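Local coordinates for tudor domain-containing protein 1 (Mus musculus, PDB 4B9W) that serves in piRNA-based silencing of transposons during spermatogenesis, with this extended Tudor domain, its third, binding a dimethylarginine-containing peptide of the Piwi protein MILI, at residues C24-P29 with A149-C154; G30-H35 with C131-I136. All blocks are in the same frame, centred on the assembly; numbering follows the deposited sequence.

Contact 1 of 2, residues C24-P29 with A149-C154; sequences CMMYSP and ARFQAC. With GOL (glycerol), chain E.
M26 and P29 lie against one turn of the helix 145-155, with the CA of M26 7.4 Å from the CA of Q152 and the CA of P29 6.7 Å from the CA of F151. Between them the chain turns a corner at Y27, where Y27 and S28 form a classic beta bulge opposite E31; M26, before the corner, and S28 and P29, after it, all reach F151. M26 illustrates how a flexible thioether can fit itself to a helix. Its CG stands anti to the backbone N (chi1 166°), the bend at chi2 leaves SD beside the F151 ring in an oblique Met-aromatic contact, 4.3 Å from SD to the ring centroid, and a further bend at chi3 carries the methyl on toward Q152 N. M26 CE is 3.2 Å from F151 CD2 and 3.0 Å from Q152 N, distances tight enough to make its exact placement somewhat doubtful. P29 meets the same CD2, its CA at 3.6 Å from that atom, while the S28 carbonyl oxygen comes to the ring edge near its plane, 3.5 Å from F151 CE2. F151 thus receives sulfur, methyl and proline together. Q152 lends its CB to the M26 methyl and extends OE1 toward a glycerol, probably from the crystallisation liquor, whose O3 donates a hydrogen bond to Q152 OE1 at 3.0 Å. The methylated peptide passes close by: M26 and Y27 share backbone hydrogen bonds with it, and M26 and Q152 pack on an apolar side chain of it. Helix 145-155 is thereby joined to strand 18-26 at M26 and to the S28-P29 turn that follows, T148 adding to the packing on M26, S28 and P29, while I187 of helix 187-193 touches F151.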
ATOM      1  N   CYS A  24      16.980  -1.720  -7.050  1.00 11.02           N
ATOM      2  CA  CYS A  24      17.276  -1.022  -5.785  1.00 11.55           C
ATOM      3  C   CYS A  24      16.281  -1.347  -4.644  1.00 11.69           C
ATOM      4  O   CYS A  24      16.541  -1.095  -3.456  1.00 11.51           O
ATOM      5  CB  CYS A  24      17.360   0.487  -6.023  1.00 11.71           C
ATOM      6  SG  CYS A  24      15.920   1.212  -6.846  1.00 12.34           S
ATOM      7  N   MET A  25      15.122  -1.877  -4.984  1.00 11.80           N
ATOM      8  CA  MET A  25      14.222  -2.325  -3.930  1.00 12.14           C
ATOM      9  C   MET A  25      13.359  -3.454  -4.480  1.00 12.80           C
ATOM     10  O   MET A  25      13.120  -3.538  -5.687  1.00 13.09           O
ATOM     11  CB  MET A  25      13.405  -1.143  -3.371  1.00 11.78           C
ATOM     12  CG  MET A  25      12.476  -1.476  -2.196  1.00 11.58           C
ATOM     13  SD  MET A  25      13.301  -1.919  -0.658  1.00 10.92           S
ATOM     14  CE  MET A  25      11.977  -2.860   0.146  1.00 11.36           C
ATOM     15  N   MET A  26      12.964  -4.362  -3.593  1.00 13.66           N
ATOM     16  CA  MET A  26      12.309  -5.592  -3.985  1.00 14.12           C
ATOM     17  C   MET A  26      11.207  -5.942  -3.002  1.00 13.18           C
ATOM     18  O   MET A  26      11.416  -5.932  -1.790  1.00 12.57           O
ATOM     19  CB  MET A  26      13.343  -6.701  -4.004  1.00 15.81           C
ATOM     20  CG  MET A  26      12.776  -8.104  -4.065  1.00 17.31           C
ATOM     21  SD  MET A  26      12.404  -8.652  -5.732  1.00 20.49           S
ATOM     22  CE  MET A  26      13.185 -10.254  -5.607  1.00 17.24           C
ATOM     23  N   TYR A  27      10.036  -6.251  -3.544  1.00 12.36           N
ATOM     24  CA  TYR A  27       8.917  -6.742  -2.769  1.00 11.49           C
ATOM     25  C   TYR A  27       8.408  -8.050  -3.323  1.00 10.92           C
ATOM     26  O   TYR A  27       8.031  -8.923  -2.547  1.00 10.82           O
ATOM     27  CB  TYR A  27       7.779  -5.725  -2.755  1.00 11.59           C
ATOM     28  CG  TYR A  27       8.104  -4.428  -2.099  1.00 11.83           C
ATOM     29  CD1 TYR A  27       7.971  -4.271  -0.727  1.00 11.85           C
ATOM     30  CD2 TYR A  27       8.551  -3.340  -2.846  1.00 12.22           C
ATOM     31  CE1 TYR A  27       8.256  -3.062  -0.118  1.00 12.13           C
ATOM     32  CE2 TYR A  27       8.846  -2.137  -2.242  1.00 12.21           C
ATOM     33  CZ  TYR A  27       8.692  -2.001  -0.882  1.00 12.01           C
ATOM     34  OH  TYR A  27       8.991  -0.800  -0.297  1.00 11.65           O
ATOM     35  N   SER A  28       8.379  -8.173  -4.659  1.00 10.50           N
ATOM     36  CA  SER A  28       7.923  -9.391  -5.369  1.00 10.21           C
ATOM     37  C   SER A  28       8.302  -9.340  -6.843  1.00  9.99           C
ATOM     38  O   SER A  28       8.843  -8.348  -7.303  1.00 10.17           O
ATOM     39  CB  SER A  28       6.387  -9.584  -5.267  1.00 10.10           C
ATOM     40  OG  SER A  28       5.659  -8.656  -6.050  1.00  9.37           O
ATOM     41  N   PRO A  29       7.981 -10.398  -7.603  1.00 10.05           N
ATOM     42  CA  PRO A  29       8.066 -10.298  -9.059  1.00  9.96           C
ATOM     43  C   PRO A  29       7.086  -9.328  -9.678  1.00 10.03           C
ATOM     44  O   PRO A  29       7.268  -8.972 -10.843  1.00 10.15           O
ATOM     45  CB  PRO A  29       7.757 -11.726  -9.527  1.00 10.16           C
ATOM     46  CG  PRO A  29       8.203 -12.581  -8.408  1.00 10.07           C
ATOM     47  CD  PRO A  29       7.800 -11.798  -7.183  1.00 10.17           C
ATOM     48  N   ALA A 149      12.110 -14.821  -3.110  1.00 11.58           N
ATOM     49  CA  ALA A 149      13.518 -15.069  -2.786  1.00 12.08           C
ATOM     50  C   ALA A 149      14.305 -15.661  -3.976  1.00 12.74           C
ATOM     51  O   ALA A 149      15.511 -15.371  -4.168  1.00 12.71           O
ATOM     52  CB  ALA A 149      13.636 -15.945  -1.545  1.00 12.25           C
ATOM     53  N   ARG A 150      13.643 -16.463  -4.798  1.00 13.25           N
ATOM     54  CA  ARG A 150      14.307 -16.961  -5.995  1.00 14.11           C
ATOM     55  C   ARG A 150      14.606 -15.800  -6.951  1.00 13.34           C
ATOM     56  O   ARG A 150      15.717 -15.682  -7.457  1.00 13.31           O
ATOM     57  CB  ARG A 150      13.497 -18.072  -6.684  1.00 15.43           C
ATOM     58  CG  ARG A 150      14.151 -18.629  -7.952  1.00 16.88           C
ATOM     59  CD  ARG A 150      15.652 -18.898  -7.798  1.00 18.49           C
ATOM     60  NE  ARG A 150      15.956 -20.152  -7.103  1.00 20.11           N
ATOM     61  CZ  ARG A 150      16.954 -20.351  -6.224  1.00 20.98           C
ATOM     62  NH1 ARG A 150      17.796 -19.381  -5.817  1.00 21.41           N
ATOM     63  NH2 ARG A 150      17.101 -21.550  -5.708  1.00 21.84           N
ATOM     64  N   PHE A 151      13.613 -14.932  -7.163  1.00 12.55           N
ATOM     65  CA  PHE A 151      13.758 -13.737  -7.982  1.00 12.25           C
ATOM     66  C   PHE A 151      14.943 -12.899  -7.496  1.00 12.14           C
ATOM     67  O   PHE A 151      15.790 -12.536  -8.299  1.00 11.61           O
ATOM     68  CB  PHE A 151      12.412 -12.944  -7.993  1.00 12.36           C
ATOM     69  CG  PHE A 151      12.412 -11.667  -8.816  1.00 12.34           C
ATOM     70  CD1 PHE A 151      13.107 -11.557 -10.016  1.00 12.36           C
ATOM     71  CD2 PHE A 151      11.628 -10.588  -8.410  1.00 12.55           C
ATOM     72  CE1 PHE A 151      13.068 -10.382 -10.757  1.00 12.15           C
ATOM     73  CE2 PHE A 151      11.591  -9.414  -9.142  1.00 12.50           C
ATOM     74  CZ  PHE A 151      12.310  -9.316 -10.329  1.00 12.39           C
ATOM     75  N   GLN A 152      14.991 -12.625  -6.187  1.00 12.11           N
ATOM     76  CA  GLN A 152      16.048 -11.837  -5.543  1.00 12.32           C
ATOM     77  C   GLN A 152      17.446 -12.437  -5.809  1.00 12.00           C
ATOM     78  O   GLN A 152      18.391 -11.716  -6.150  1.00 11.50           O
ATOM     79  CB  GLN A 152      15.748 -11.744  -4.034  1.00 12.69           C
ATOM     80  CG  GLN A 152      16.863 -11.260  -3.139  1.00 12.97           C
ATOM     81  CD  GLN A 152      17.246  -9.839  -3.421  1.00 14.11           C
ATOM     82  OE1 GLN A 152      16.431  -9.050  -3.918  1.00 15.86           O
ATOM     83  NE2 GLN A 152      18.476  -9.481  -3.084  1.00 14.24           N
ATOM     84  N   ALA A 153      17.550 -13.758  -5.690  1.00 11.99           N
ATOM     85  CA  ALA A 153      18.787 -14.480  -5.981  1.00 12.44           C
ATOM     86  C   ALA A 153      19.180 -14.376  -7.479  1.00 12.78           C
ATOM     87  O   ALA A 153      20.374 -14.441  -7.814  1.00 12.81           O
ATOM     88  CB  ALA A 153      18.687 -15.950  -5.513  1.00 12.38           C
ATOM     89  N   CYS A 154      18.203 -14.172  -8.369  1.00 13.12           N
ATOM     90  CA  CYS A 154      18.514 -13.863  -9.798  1.00 13.78           C
ATOM     91  C   CYS A 154      19.009 -12.448 -10.065  1.00 13.45           C
ATOM     92  O   CYS A 154      19.559 -12.205 -11.123  1.00 13.45           O
ATOM     93  CB  CYS A 154      17.297 -14.040 -10.706  1.00 14.10           C
ATOM     94  SG  CYS A 154      16.605 -15.690 -10.731  1.00 16.00           S
TER
HETATM   95  C1  GOL E1893      16.606  -4.713  -1.374  1.00 30.30           C
HETATM   96  O1  GOL E1893      15.479  -5.405  -1.896  1.00 26.23           O
HETATM   97  C2  GOL E1893      17.892  -4.931  -2.163  1.00 31.06           C
HETATM   98  O2  GOL E1893      18.000  -3.859  -3.096  1.00 34.13           O
HETATM   99  C3  GOL E1893      17.896  -6.257  -2.915  1.00 32.33           C
HETATM  100  O3  GOL E1893      17.093  -6.154  -4.097  1.00 31.49           O

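Contact 2 of 2, residues G30-H35 with C131-I136; sequences GEFYCH and CWLVDI
F32 has its CG between the backbone N and the carbonyl carbon (chi1 61°), and its ring ends beside C131 with one face to the CB of that residue; C131 SG, anti to its own carbonyl carbon (chi1 -56°), approaches C34 SG. Over the ring face the result is a CH-pi contact, C131 CB lying 3.7 Å from the F32 centroid and offset toward the rim, with SG further off and oblique to the ring. The same sulfur meets C34 SG at 3.9 Å. At the edge of the F32 ring, near its plane, stands L133 N, while the leucine side chain crosses the phenylalanine at about a right angle, L133 CD2 being 4.0 Å from F32 CZ. The backbones form an antiparallel hydrogen-bonded pair with two unlike bonds. F32 N donates to C131 O at 3.2 Å from above the carbonyl plane, whereas C131 N reaches F32 O at a short 2.6 Å, nearly along the C=O axis. The strand axes are antiparallel but strongly oblique, 121° between their directions, and toward G30 the chains come closer still, W132 CB lying 3.4 Å from G30 O. The outer groups are engaged elsewhere: W132 NE1 is hydrogen-bonded to E166 OE2, and E31 OE2 makes a salt bridge to a basic side chain of the bound peptide. Backbone bonds of Y33 to C24 and M25 set strand 31-36 beside 18-26, and that of W132 to V172 sets 129-133 beside 171-178, whose V174 and L176 pack on F32; L191 of helix 187-193 touches L133.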
ATOM      1  N   GLY A  30       6.058  -8.912  -8.934  1.00  9.76           N
ATOM      2  CA  GLY A  30       5.071  -7.965  -9.423  1.00  9.95           C
ATOM      3  C   GLY A  30       5.307  -6.537  -8.954  1.00 10.12           C
ATOM      4  O   GLY A  30       4.557  -5.610  -9.305  1.00  9.43           O
ATOM      5  N   GLU A  31       6.365  -6.370  -8.168  1.00 10.54           N
ATOM      6  CA  GLU A  31       6.644  -5.113  -7.522  1.00 11.08           C
ATOM      7  C   GLU A  31       8.102  -5.009  -7.079  1.00 10.76           C
ATOM      8  O   GLU A  31       8.472  -5.407  -5.966  1.00 10.91           O
ATOM      9  CB  GLU A  31       5.720  -4.981  -6.324  1.00 11.98           C
ATOM     10  CG  GLU A  31       5.831  -3.671  -5.580  1.00 13.07           C
ATOM     11  CD  GLU A  31       4.960  -3.659  -4.329  1.00 13.82           C
ATOM     12  OE1 GLU A  31       4.590  -4.744  -3.797  1.00 15.48           O
ATOM     13  OE2 GLU A  31       4.665  -2.561  -3.858  1.00 14.17           O
ATOM     14  N   PHE A  32       8.920  -4.434  -7.936  1.00  9.90           N
ATOM     15  CA  PHE A  32      10.281  -4.165  -7.576  1.00  9.94           C
ATOM     16  C   PHE A  32      10.705  -2.870  -8.216  1.00  9.93           C
ATOM     17  O   PHE A  32      10.072  -2.396  -9.153  1.00 10.13           O
ATOM     18  CB  PHE A  32      11.214  -5.320  -7.971  1.00  9.69           C
ATOM     19  CG  PHE A  32      11.263  -5.601  -9.448  1.00  9.71           C
ATOM     20  CD1 PHE A  32      10.258  -6.313 -10.065  1.00  9.72           C
ATOM     21  CD2 PHE A  32      12.340  -5.142 -10.229  1.00  9.79           C
ATOM     22  CE1 PHE A  32      10.301  -6.571 -11.431  1.00  9.67           C
ATOM     23  CE2 PHE A  32      12.389  -5.397 -11.586  1.00  9.76           C
ATOM     24  CZ  PHE A  32      11.374  -6.126 -12.184  1.00  9.65           C
ATOM     25  N   TYR A  33      11.772  -2.291  -7.686  1.00  9.76           N
ATOM     26  CA  TYR A  33      12.198  -0.979  -8.091  1.00  9.76           C
ATOM     27  C   TYR A  33      13.590  -1.042  -8.681  1.00  9.56           C
ATOM     28  O   TYR A  33      14.451  -1.753  -8.166  1.00  9.07           O
ATOM     29  CB  TYR A  33      12.137  -0.041  -6.882  1.00  9.88           C
ATOM     30  CG  TYR A  33      10.720   0.268  -6.507  1.00 10.27           C
ATOM     31  CD1 TYR A  33       9.965  -0.631  -5.764  1.00 10.36           C
ATOM     32  CD2 TYR A  33      10.110   1.426  -6.942  1.00 10.45           C
ATOM     33  CE1 TYR A  33       8.647  -0.365  -5.449  1.00 10.60           C
ATOM     34  CE2 TYR A  33       8.791   1.702  -6.620  1.00 10.60           C
ATOM     35  CZ  TYR A  33       8.073   0.810  -5.883  1.00 10.62           C
ATOM     36  OH  TYR A  33       6.776   1.083  -5.570  1.00 10.51           O
ATOM     37  N   CYS A  34      13.796  -0.304  -9.771  1.00  9.66           N
ATOM     38  CA  CYS A  34      15.080  -0.308 -10.463  1.00  9.55           C
ATOM     39  C   CYS A  34      15.607   1.095 -10.652  1.00  9.41           C
ATOM     40  O   CYS A  34      14.840   2.035 -10.854  1.00  9.03           O
ATOM     41  CB  CYS A  34      14.955  -0.947 -11.850  1.00  9.84           C
ATOM     42  SG  CYS A  34      14.624  -2.730 -11.884  1.00 10.49           S
ATOM     43  N   HIS A  35      16.928   1.220 -10.578  1.00  9.38           N
ATOM     44  CA  HIS A  35      17.619   2.321 -11.195  1.00  9.72           C
ATOM     45  C   HIS A  35      17.912   1.949 -12.627  1.00 10.30           C
ATOM     46  O   HIS A  35      18.524   0.907 -12.892  1.00 10.07           O
ATOM     47  CB  HIS A  35      18.913   2.613 -10.478  1.00  9.66           C
ATOM     48  CG  HIS A  35      18.730   3.136  -9.086  1.00  9.30           C
ATOM     49  ND1 HIS A  35      19.587   2.841  -8.081  1.00  9.21           N
ATOM     50  CD2 HIS A  35      17.753   3.950  -8.549  1.00  9.27           C
ATOM     51  CE1 HIS A  35      19.182   3.448  -6.958  1.00  9.53           C
ATOM     52  NE2 HIS A  35      18.048   4.126  -7.240  1.00  9.55           N
ATOM     53  N   CYS A 131       8.638  -1.467 -11.156  1.00 11.94           N
ATOM     54  CA  CYS A 131       8.608  -2.425 -12.243  1.00 11.91           C
ATOM     55  C   CYS A 131       7.821  -3.662 -11.859  1.00 11.85           C
ATOM     56  O   CYS A 131       7.486  -3.841 -10.714  1.00 11.67           O
ATOM     57  CB  CYS A 131      10.009  -2.871 -12.634  1.00 11.65           C
ATOM     58  SG  CYS A 131      11.117  -1.527 -13.063  1.00 11.38           S
ATOM     59  N   TRP A 132       7.494  -4.477 -12.855  1.00 12.20           N
ATOM     60  CA  TRP A 132       7.001  -5.850 -12.641  1.00 12.88           C
ATOM     61  C   TRP A 132       7.474  -6.662 -13.784  1.00 12.62           C
ATOM     62  O   TRP A 132       7.695  -6.125 -14.834  1.00 12.34           O
ATOM     63  CB  TRP A 132       5.487  -5.914 -12.543  1.00 13.28           C
ATOM     64  CG  TRP A 132       4.741  -5.150 -13.601  1.00 14.00           C
ATOM     65  CD1 TRP A 132       4.286  -5.607 -14.843  1.00 14.17           C
ATOM     66  CD2 TRP A 132       4.306  -3.756 -13.520  1.00 14.82           C
ATOM     67  NE1 TRP A 132       3.625  -4.600 -15.510  1.00 14.79           N
ATOM     68  CE2 TRP A 132       3.614  -3.467 -14.770  1.00 14.79           C
ATOM     69  CE3 TRP A 132       4.420  -2.749 -12.557  1.00 15.54           C
ATOM     70  CZ2 TRP A 132       3.080  -2.223 -15.035  1.00 16.15           C
ATOM     71  CZ3 TRP A 132       3.862  -1.493 -12.828  1.00 16.42           C
ATOM     72  CH2 TRP A 132       3.210  -1.239 -14.042  1.00 16.42           C
ATOM     73  N   LEU A 133       7.673  -7.959 -13.600  1.00 13.69           N
ATOM     74  CA  LEU A 133       8.060  -8.820 -14.714  1.00 14.30           C
ATOM     75  C   LEU A 133       6.818  -9.095 -15.551  1.00 14.79           C
ATOM     76  O   LEU A 133       5.749  -9.298 -15.013  1.00 14.34           O
ATOM     77  CB  LEU A 133       8.638 -10.155 -14.225  1.00 14.87           C
ATOM     78  CG  LEU A 133       9.998 -10.122 -13.504  1.00 15.07           C
ATOM     79  CD1 LEU A 133      10.406 -11.543 -13.142  1.00 14.62           C
ATOM     80  CD2 LEU A 133      11.061  -9.460 -14.350  1.00 14.63           C
ATOM     81  N   VAL A 134       6.948  -9.085 -16.870  1.00 15.76           N
ATOM     82  CA  VAL A 134       5.784  -9.377 -17.698  1.00 16.46           C
ATOM     83  C   VAL A 134       5.636 -10.887 -17.894  1.00 16.62           C
ATOM     84  O   VAL A 134       6.580 -11.657 -17.686  1.00 17.09           O
ATOM     85  CB  VAL A 134       5.825  -8.656 -19.050  1.00 16.22           C
ATOM     86  CG1 VAL A 134       5.764  -7.149 -18.829  1.00 16.10           C
ATOM     87  CG2 VAL A 134       7.048  -9.082 -19.852  1.00 15.51           C
ATOM     88  N   ASP A 135       4.430 -11.276 -18.274  1.00 18.17           N
ATOM     89  CA  ASP A 135       4.112 -12.630 -18.751  1.00 18.31           C
ATOM     90  C   ASP A 135       4.152 -13.712 -17.650  1.00 17.87           C
ATOM     91  O   ASP A 135       4.244 -14.909 -17.959  1.00 17.39           O
ATOM     92  CB  ASP A 135       5.003 -13.054 -19.945  1.00 19.57           C
ATOM     93  CG  ASP A 135       4.879 -12.119 -21.173  1.00 20.19           C
ATOM     94  OD1 ASP A 135       3.924 -11.316 -21.265  1.00 21.25           O
ATOM     95  OD2 ASP A 135       5.766 -12.209 -22.044  1.00 20.50           O
ATOM     96  N   ILE A 136       4.024 -13.293 -16.389  1.00 17.30           N
ATOM     97  CA  ILE A 136       3.864 -14.222 -15.253  1.00 17.46           C
ATOM     98  C   ILE A 136       2.807 -13.771 -14.232  1.00 17.90           C
ATOM     99  O   ILE A 136       2.400 -12.624 -14.205  1.00 18.66           O
ATOM    100  CB  ILE A 136       5.193 -14.439 -14.509  1.00 17.03           C
ATOM    101  CG1 ILE A 136       5.727 -13.097 -13.964  1.00 16.88           C
ATOM    102  CG2 ILE A 136       6.217 -15.116 -15.417  1.00 15.70           C
ATOM    103  CD1 ILE A 136       6.673 -13.247 -12.804  1.00 16.58           C
TER

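In the fold
Both contacts belong to the mixed-sheet half of the extended Tudor domain, and strands 18-26 and 31-36 tie them: backbone bonds link M25 O with Y33 N and Y33 O with C24 N. Contact 1 joins sheet to helix mainly by side-chain packing on F151, without a hydrogen bond between the two segments, and although its protein partners are largely buried, it borders the peptide and glycerol. Contact 2 joins strand to strand, combining backbone hydrogen bonds with apolar packing; its inner side is core, its outer side partly exposed. The aromatic rings bridge them, F151 of contact 1 meeting F32 of contact 2 edge-to-face, so that one apolar layer passes from helix 145-155 into the sheet.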